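Long-range contacts in kynurenine formamidase (Bacillus anthracis, PDB 4CO9), which hydrolyses N-formyl-L-kynurenine to L-kynurenine and formate with two zinc ions per subunit, the second step of the kynurenine pathway of tryptophan degradation: residues C[126-131]-C[152-157]; C[82-87]-C[185-190]. All coordinates share one frame; numbering follows the deposited sequence.

The two contacts lie in different parts of one subunit, their centres about 21 Å apart and their nearest atoms about 6 Å apart. Along the chain, strand 81-86 comes first, then both segments of interaction 1, then strand 185-190, which returns to pair with 81-86 in interaction 2. That pair lies inside the mixed main sheet, between strands 207-210 and 108-112. Interaction 1 is set off from this sheet: strand 128-129 pairs with 92-93, and the loop facing it leads from strand 144-147 to helix 161-168. Interaction 1 borders the binuclear zinc centre, the Val152 side chain about 5 Å from a zinc ion, while interaction 2 joins neighbouring strands of the sheet away from it.

Interaction 1 of 2, residues C[126-131]-C[152-157]; sequences IPHLRA and VDPLDD
Pro154 lays its CG over one face of the His128 imidazole, 3.9 Å from the centroid of the His128 ring, in a CH-pi contact shifted toward the CG-ND1 side. A chi1 of 59° puts His128 CG between the backbone N and the carbonyl carbon, 3.7 Å from Pro154 CG. One residue on, the backbone of Leu129 joins the facing loop 152-157 through a nearly straight hydrogen bond, Leu129 N to Val152 O at 2.9 Å. Beside it Leu129 CD1 packs on Val152 CG1 at 3.7 Å. At the far end Ile126 and Leu155 cross at about a right angle, with Ile126 CD1 3.8 Å from Leu155 CD2.

Two waters extend the contact. One accepts from both Ile126 N and Leu155 N, where a type I turn from Pro154 to Asp157 begins; the other donates to Leu129 O and to Asp153 OD1, the latter at 2.6 Å. Asp153 OD1 also accepts from Ala162 N, while its OD2 takes the hydrogen bond of His163 ND1, and His163 is a zinc ligand. Strand 92-93 holds the 128-129 side through backbone hydrogen bonds between Ile93 and both His128 and Arg130, and Leu155 touches the substrate-binding Trp22. Asp153 is thus a second-shell residue; its bond to ND1 probably orients His163, and its carboxylate would be expected to make that imidazole a stronger zinc donor.

Interaction 2 of 2, residues C[82-87]-C[185-190]; sequences TRIIDV and GDYELI
Four backbone hydrogen bonds join Thr82 and Ile84 to Tyr187 and Gly185 in antiparallel register. Thr82 N gives to Tyr187 O at 2.8 Å and Tyr187 N returns to Thr82 O, while Ile84 N gives to Gly185 O and Gly185 N returns to Ile84 O at 3.1 Å. Between these hydrogen-bonded pairs lies the non-hydrogen-bonded pair Arg83 and Asp186, where CA-H...O contacts run from Asp186 CA to Thr82 O and from Arg83 CA to Gly185 O. Gly185 has a positive phi (136°), in a backbone conformation that favours glycine.

Strand 108-112 lies parallel on the other side of 81-86, and 207-210 flanks 185-190; strand 81-86 is thus one of the strands where the mixed sheet switches between parallel and antiparallel pairing.

The salt bridge belongs to the face of Arg83 and Asp186. The Arg83 chain bends at chi2 and chi3, and chi3 of 41° places NE 2.6 Å from Asp186 OD1, on the syn side and 27° out of the carboxylate plane; the oxygen lies nearly in the guanidinium plane. Arg83 NH1 hydrogen-bonds to His102 O.

Apolar contacts occupy the other face. Ile84 CD1 lies 3.6 Å from Tyr187 CE1, the two side chains crossing at about a right angle, and Thr82 CG2 is 3.8 Å from Tyr187 CB. Ile208 touches Ile84, Tyr187 and Leu189, and Tyr187 OH is hydrogen-bonded to Ala183 O.

Interaction 1 of 2, residues C[126-131]-C[152-157]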
ATOM      1  N   ILE C 126      11.431 -22.007  -9.391  1.00 20.60           N
ATOM      2  CA  ILE C 126      10.010 -21.904  -9.042  1.00 20.37           C
ATOM      3  C   ILE C 126       9.146 -22.487 -10.150  1.00 19.47           C
ATOM      4  O   ILE C 126       9.608 -22.649 -11.274  1.00 17.79           O
ATOM      5  CB  ILE C 126       9.582 -20.436  -8.820  1.00 20.58           C
ATOM      6  CG1 ILE C 126       9.756 -19.626 -10.118  1.00 21.24           C
ATOM      7  CG2 ILE C 126      10.369 -19.834  -7.657  1.00 20.97           C
ATOM      8  CD1 ILE C 126       9.136 -18.242 -10.086  1.00 22.14           C
ATOM      9  N   PRO C 127       7.879 -22.790  -9.839  1.00 19.72           N
ATOM     10  CA  PRO C 127       6.950 -23.116 -10.907  1.00 19.62           C
ATOM     11  C   PRO C 127       6.581 -21.849 -11.640  1.00 19.55           C
ATOM     12  O   PRO C 127       6.253 -20.857 -11.004  1.00 21.40           O
ATOM     13  CB  PRO C 127       5.730 -23.678 -10.165  1.00 19.48           C
ATOM     14  CG  PRO C 127       6.196 -23.947  -8.780  1.00 20.06           C
ATOM     15  CD  PRO C 127       7.234 -22.902  -8.526  1.00 20.21           C
ATOM     16  N   HIS C 128       6.632 -21.873 -12.965  1.00 19.00           N
ATOM     17  CA  HIS C 128       6.271 -20.699 -13.750  1.00 18.28           C
ATOM     18  C   HIS C 128       4.898 -20.909 -14.376  1.00 17.57           C
ATOM     19  O   HIS C 128       4.366 -22.013 -14.345  1.00 17.32           O
ATOM     20  CB  HIS C 128       7.319 -20.428 -14.819  1.00 18.64           C
ATOM     21  CG  HIS C 128       7.513 -21.563 -15.773  1.00 19.38           C
ATOM     22  ND1 HIS C 128       8.324 -22.641 -15.489  1.00 19.63           N
ATOM     23  CD2 HIS C 128       7.005 -21.787 -17.007  1.00 19.78           C
ATOM     24  CE1 HIS C 128       8.319 -23.473 -16.516  1.00 19.85           C
ATOM     25  NE2 HIS C 128       7.519 -22.984 -17.444  1.00 20.36           N
ATOM     26  N   LEU C 129       4.348 -19.844 -14.940  1.00 16.70           N
ATOM     27  CA  LEU C 129       3.114 -19.895 -15.702  1.00 17.27           C
ATOM     28  C   LEU C 129       3.449 -19.965 -17.187  1.00 18.42           C
ATOM     29  O   LEU C 129       4.326 -19.247 -17.666  1.00 18.91           O
ATOM     30  CB  LEU C 129       2.270 -18.647 -15.441  1.00 16.86           C
ATOM     31  CG  LEU C 129       2.075 -18.277 -13.971  1.00 16.94           C
ATOM     32  CD1 LEU C 129       1.097 -17.121 -13.872  1.00 17.29           C
ATOM     33  CD2 LEU C 129       1.588 -19.471 -13.156  1.00 16.72           C
ATOM     34  N   ARG C 130       2.775 -20.843 -17.910  1.00 19.53           N
ATOM     35  CA  ARG C 130       3.001 -20.965 -19.344  1.00 20.54           C
ATOM     36  C   ARG C 130       2.154 -19.943 -20.079  1.00 20.81           C
ATOM     37  O   ARG C 130       1.073 -19.585 -19.620  1.00 22.15           O
ATOM     38  CB  ARG C 130       2.697 -22.393 -19.804  1.00 21.14           C
ATOM     39  CG  ARG C 130       3.563 -23.439 -19.119  1.00 20.98           C
ATOM     40  CD  ARG C 130       3.595 -24.746 -19.889  1.00 22.54           C
ATOM     41  NE  ARG C 130       2.261 -25.325 -20.023  1.00 23.03           N
ATOM     42  CZ  ARG C 130       1.637 -26.018 -19.075  1.00 23.40           C
ATOM     43  NH1 ARG C 130       2.204 -26.238 -17.896  1.00 23.24           N
ATOM     44  NH2 ARG C 130       0.419 -26.494 -19.312  1.00 25.13           N
ATOM     45  N   ALA C 131       2.629 -19.496 -21.238  1.00 21.72           N
ATOM     46  CA  ALA C 131       1.970 -18.421 -21.992  1.00 22.53           C
ATOM     47  C   ALA C 131       0.498 -18.678 -22.323  1.00 22.82           C
ATOM     48  O   ALA C 131      -0.316 -17.751 -22.313  1.00 24.11           O
ATOM     49  CB  ALA C 131       2.732 -18.123 -23.275  1.00 22.81           C
ATOM     50  N   VAL C 152       6.200 -14.855 -12.309  1.00 12.97           N
ATOM     51  CA  VAL C 152       5.336 -15.691 -13.160  1.00 13.48           C
ATOM     52  C   VAL C 152       6.131 -16.379 -14.280  1.00 14.04           C
ATOM     53  O   VAL C 152       5.596 -17.250 -14.962  1.00 14.74           O
ATOM     54  CB  VAL C 152       4.165 -14.894 -13.773  1.00 13.07           C
ATOM     55  CG1 VAL C 152       3.257 -14.362 -12.674  1.00 13.32           C
ATOM     56  CG2 VAL C 152       4.662 -13.769 -14.673  1.00 13.32           C
ATOM     57  N   ASP C 153       7.392 -15.985 -14.471  1.00 14.27           N
ATOM     58  CA  ASP C 153       8.288 -16.618 -15.444  1.00 14.33           C
ATOM     59  C   ASP C 153       9.446 -17.295 -14.725  1.00 14.71           C
ATOM     60  O   ASP C 153       9.719 -16.994 -13.542  1.00 13.87           O
ATOM     61  CB  ASP C 153       8.850 -15.578 -16.405  1.00 14.93           C
ATOM     62  CG  ASP C 153       7.892 -15.239 -17.516  1.00 14.95           C
ATOM     63  OD1 ASP C 153       7.549 -16.145 -18.301  1.00 15.51           O
ATOM     64  OD2 ASP C 153       7.485 -14.067 -17.611  1.00 15.67           O
ATOM     65  N   PRO C 154      10.149 -18.208 -15.422  1.00 15.38           N
ATOM     66  CA  PRO C 154      11.293 -18.839 -14.771  1.00 16.35           C
ATOM     67  C   PRO C 154      12.313 -17.788 -14.343  1.00 17.19           C
ATOM     68  O   PRO C 154      12.469 -16.762 -15.013  1.00 16.40           O
ATOM     69  CB  PRO C 154      11.868 -19.757 -15.861  1.00 16.22           C
ATOM     70  CG  PRO C 154      10.722 -20.015 -16.783  1.00 16.33           C
ATOM     71  CD  PRO C 154       9.933 -18.736 -16.777  1.00 16.14           C
ATOM     72  N   LEU C 155      13.010 -18.064 -13.251  1.00 18.74           N
ATOM     73  CA  LEU C 155      13.920 -17.084 -12.657  1.00 20.20           C
ATOM     74  C   LEU C 155      15.063 -16.664 -13.589  1.00 22.40           C
ATOM     75  O   LEU C 155      15.541 -15.536 -13.509  1.00 21.92           O
ATOM     76  CB  LEU C 155      14.497 -17.629 -11.351  1.00 20.20           C
ATOM     77  CG  LEU C 155      13.478 -17.985 -10.267  1.00 19.96           C
ATOM     78  CD1 LEU C 155      14.201 -18.577  -9.066  1.00 20.31           C
ATOM     79  CD2 LEU C 155      12.640 -16.781  -9.864  1.00 19.63           C
ATOM     80  N   ASP C 156      15.493 -17.562 -14.466  1.00 24.91           N
ATOM     81  CA  ASP C 156      16.611 -17.284 -15.388  1.00 28.31           C
ATOM     82  C   ASP C 156      16.162 -16.850 -16.791  1.00 28.33           C
ATOM     83  O   ASP C 156      17.000 -16.635 -17.675  1.00 27.84           O
ATOM     84  CB  ASP C 156      17.524 -18.521 -15.485  1.00 31.18           C
ATOM     85  CG  ASP C 156      16.803 -19.758 -16.048  1.00 34.50           C
ATOM     86  OD1 ASP C 156      15.561 -19.713 -16.261  1.00 37.35           O
ATOM     87  OD2 ASP C 156      17.489 -20.782 -16.271  1.00 38.89           O
ATOM     88  N   ASP C 157      14.852 -16.717 -16.996  1.00 27.54           N
ATOM     89  CA  ASP C 157      14.304 -16.432 -18.325  1.00 27.72           C
ATOM     90  C   ASP C 157      14.420 -14.955 -18.680  1.00 28.22           C
ATOM     91  O   ASP C 157      13.978 -14.098 -17.920  1.00 29.98           O
ATOM     92  CB  ASP C 157      12.834 -16.867 -18.382  1.00 27.88           C
ATOM     93  CG  ASP C 157      12.192 -16.596 -19.721  1.00 28.68           C
ATOM     94  OD1 ASP C 157      12.849 -16.791 -20.748  1.00 30.73           O
ATOM     95  OD2 ASP C 157      11.020 -16.176 -19.755  1.00 32.15           O
TER
HETATM   96  O   HOH W   1      12.688 -20.909 -12.234  1.00 11.86           O
HETATM   97  O   HOH W   2       6.871 -18.645 -18.272  1.00 18.42           O

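Interaction 2 of 2, residues C[82-87]-C[185-190]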
ATOM      1  N   THR C  82     -12.029 -12.448  -5.289  1.00 13.19           N
ATOM      2  CA  THR C  82     -10.896 -13.242  -5.731  1.00 13.12           C
ATOM      3  C   THR C  82     -11.147 -14.684  -5.373  1.00 13.40           C
ATOM      4  O   THR C  82     -11.818 -14.983  -4.387  1.00 12.81           O
ATOM      5  CB  THR C  82      -9.502 -12.867  -5.122  0.50 13.13           C
ATOM      6  OG1 THR C  82      -8.448 -13.496  -5.870  0.50 12.88           O
ATOM      7  CG2 THR C  82      -9.346 -13.348  -3.700  0.50 13.12           C
ATOM      8  N   ARG C  83     -10.632 -15.577  -6.207  1.00 13.91           N
ATOM      9  CA  ARG C  83     -10.665 -16.990  -5.930  1.00 14.40           C
ATOM     10  C   ARG C  83      -9.247 -17.470  -5.685  1.00 13.48           C
ATOM     11  O   ARG C  83      -8.327 -17.056  -6.381  1.00 13.06           O
ATOM     12  CB  ARG C  83     -11.274 -17.753  -7.109  1.00 15.56           C
ATOM     13  CG  ARG C  83     -11.159 -19.240  -6.885  1.00 16.43           C
ATOM     14  CD  ARG C  83     -12.357 -19.928  -6.255  1.00 17.78           C
ATOM     15  NE  ARG C  83     -13.660 -19.475  -6.741  1.00 18.80           N
ATOM     16  CZ  ARG C  83     -14.299 -20.001  -7.779  1.00 19.88           C
ATOM     17  NH1 ARG C  83     -13.764 -21.003  -8.468  1.00 19.69           N
ATOM     18  NH2 ARG C  83     -15.493 -19.531  -8.121  1.00 20.62           N
ATOM     19  N   ILE C  84      -9.077 -18.349  -4.703  1.00 12.96           N
ATOM     20  CA  ILE C  84      -7.790 -18.953  -4.407  1.00 13.28           C
ATOM     21  C   ILE C  84      -7.837 -20.463  -4.650  1.00 13.33           C
ATOM     22  O   ILE C  84      -8.757 -21.140  -4.181  1.00 13.51           O
ATOM     23  CB  ILE C  84      -7.391 -18.687  -2.949  1.00 13.65           C
ATOM     24  CG1 ILE C  84      -7.418 -17.170  -2.688  1.00 13.91           C
ATOM     25  CG2 ILE C  84      -6.035 -19.296  -2.640  1.00 13.78           C
ATOM     26  CD1 ILE C  84      -6.932 -16.765  -1.320  1.00 14.21           C
ATOM     27  N   ILE C  85      -6.853 -20.969  -5.390  1.00 13.37           N
ATOM     28  CA  ILE C  85      -6.781 -22.383  -5.744  1.00 14.02           C
ATOM     29  C   ILE C  85      -5.404 -22.929  -5.489  1.00 14.99           C
ATOM     30  O   ILE C  85      -4.415 -22.186  -5.453  1.00 14.36           O
ATOM     31  CB  ILE C  85      -7.165 -22.666  -7.221  1.00 14.21           C
ATOM     32  CG1 ILE C  85      -6.213 -21.982  -8.188  1.00 14.23           C
ATOM     33  CG2 ILE C  85      -8.612 -22.250  -7.482  1.00 14.13           C
ATOM     34  CD1 ILE C  85      -6.447 -22.333  -9.646  1.00 14.78           C
ATOM     35  N   ASP C  86      -5.353 -24.238  -5.320  1.00 16.01           N
ATOM     36  CA  ASP C  86      -4.114 -24.945  -5.070  1.00 17.33           C
ATOM     37  C   ASP C  86      -3.558 -25.534  -6.362  1.00 17.89           C
ATOM     38  O   ASP C  86      -4.211 -26.342  -7.023  1.00 16.69           O
ATOM     39  CB  ASP C  86      -4.272 -26.025  -4.009  0.50 17.31           C
ATOM     40  CG  ASP C  86      -2.941 -26.515  -3.496  0.50 17.18           C
ATOM     41  OD1 ASP C  86      -2.301 -27.331  -4.187  0.50 16.46           O
ATOM     42  OD2 ASP C  86      -2.515 -26.047  -2.414  0.50 17.84           O
ATOM     43  N   VAL C  87      -2.329 -25.144  -6.692  1.00 18.28           N
ATOM     44  CA  VAL C  87      -1.606 -25.694  -7.837  1.00 17.90           C
ATOM     45  C   VAL C  87      -0.212 -26.150  -7.393  1.00 17.62           C
ATOM     46  O   VAL C  87       0.766 -25.988  -8.111  1.00 18.00           O
ATOM     47  CB  VAL C  87      -1.524 -24.696  -8.995  1.00 18.22           C
ATOM     48  CG1 VAL C  87      -2.894 -24.530  -9.639  1.00 18.62           C
ATOM     49  CG2 VAL C  87      -1.000 -23.344  -8.528  1.00 18.38           C
ATOM     50  N   GLY C 185     -10.731 -21.012  -1.848  1.00 16.95           N
ATOM     51  CA  GLY C 185     -12.087 -20.511  -1.898  1.00 16.70           C
ATOM     52  C   GLY C 185     -12.179 -19.065  -2.304  1.00 17.08           C
ATOM     53  O   GLY C 185     -11.263 -18.514  -2.931  1.00 16.08           O
ATOM     54  N   ASP C 186     -13.295 -18.452  -1.921  1.00 16.69           N
ATOM     55  CA  ASP C 186     -13.638 -17.124  -2.350  1.00 17.30           C
ATOM     56  C   ASP C 186     -13.415 -16.096  -1.263  1.00 16.36           C
ATOM     57  O   ASP C 186     -13.775 -16.301  -0.103  1.00 16.26           O
ATOM     58  CB  ASP C 186     -15.085 -17.077  -2.817  1.00 18.59           C
ATOM     59  CG  ASP C 186     -15.266 -17.727  -4.171  1.00 20.31           C
ATOM     60  OD1 ASP C 186     -14.322 -17.702  -5.002  1.00 21.88           O
ATOM     61  OD2 ASP C 186     -16.358 -18.244  -4.409  1.00 22.41           O
ATOM     62  N   TYR C 187     -12.824 -14.981  -1.668  1.00 14.76           N
ATOM     63  CA  TYR C 187     -12.489 -13.916  -0.764  1.00 14.16           C
ATOM     64  C   TYR C 187     -12.696 -12.597  -1.468  1.00 13.66           C
ATOM     65  O   TYR C 187     -12.914 -12.550  -2.683  1.00 14.00           O
ATOM     66  CB  TYR C 187     -11.017 -14.011  -0.372  1.00 13.61           C
ATOM     67  CG  TYR C 187     -10.626 -15.250   0.375  1.00 13.62           C
ATOM     68  CD1 TYR C 187     -10.368 -16.447  -0.298  1.00 13.64           C
ATOM     69  CD2 TYR C 187     -10.467 -15.226   1.754  1.00 13.27           C
ATOM     70  CE1 TYR C 187      -9.979 -17.577   0.394  1.00 13.75           C
ATOM     71  CE2 TYR C 187     -10.093 -16.348   2.453  1.00 13.35           C
ATOM     72  CZ  TYR C 187      -9.841 -17.517   1.775  1.00 13.63           C
ATOM     73  OH  TYR C 187      -9.483 -18.630   2.493  1.00 13.51           O
ATOM     74  N   GLU C 188     -12.620 -11.523  -0.698  1.00 13.42           N
ATOM     75  CA  GLU C 188     -12.387 -10.202  -1.247  1.00 13.55           C
ATOM     76  C   GLU C 188     -10.904  -9.915  -1.072  1.00 12.43           C
ATOM     77  O   GLU C 188     -10.341 -10.205  -0.020  1.00 12.26           O
ATOM     78  CB  GLU C 188     -13.256  -9.163  -0.538  0.50 14.33           C
ATOM     79  CG  GLU C 188     -14.733  -9.272  -0.917  0.50 15.18           C
ATOM     80  CD  GLU C 188     -15.096  -8.471  -2.146  0.50 15.68           C
ATOM     81  OE1 GLU C 188     -14.186  -7.972  -2.807  0.50 15.95           O
ATOM     82  OE2 GLU C 188     -16.290  -8.379  -2.492  0.50 17.30           O
ATOM     83  N   LEU C 189     -10.266  -9.410  -2.126  1.00 11.14           N
ATOM     84  CA  LEU C 189      -8.827  -9.096  -2.116  1.00 10.69           C
ATOM     85  C   LEU C 189      -8.638  -7.588  -2.135  1.00  9.75           C
ATOM     86  O   LEU C 189      -9.392  -6.872  -2.785  1.00  9.39           O
ATOM     87  CB  LEU C 189      -8.136  -9.672  -3.357  1.00 10.76           C
ATOM     88  CG  LEU C 189      -6.668  -9.310  -3.633  1.00 11.05           C
ATOM     89  CD1 LEU C 189      -5.730  -9.848  -2.564  1.00 11.03           C
ATOM     90  CD2 LEU C 189      -6.251  -9.843  -5.001  1.00 11.48           C
ATOM     91  N   ILE C 190      -7.629  -7.123  -1.407  1.00  9.43           N
ATOM     92  CA  ILE C 190      -7.088  -5.775  -1.571  1.00  8.96           C
ATOM     93  C   ILE C 190      -5.582  -5.917  -1.774  1.00  8.67           C
ATOM     94  O   ILE C 190      -4.895  -6.544  -0.961  1.00  8.30           O
ATOM     95  CB  ILE C 190      -7.328  -4.898  -0.334  1.00  9.37           C
ATOM     96  CG1 ILE C 190      -8.834  -4.795  -0.025  1.00  9.68           C
ATOM     97  CG2 ILE C 190      -6.733  -3.509  -0.548  1.00  9.29           C
ATOM     98  CD1 ILE C 190      -9.127  -4.209   1.337  1.00  9.93           C
TER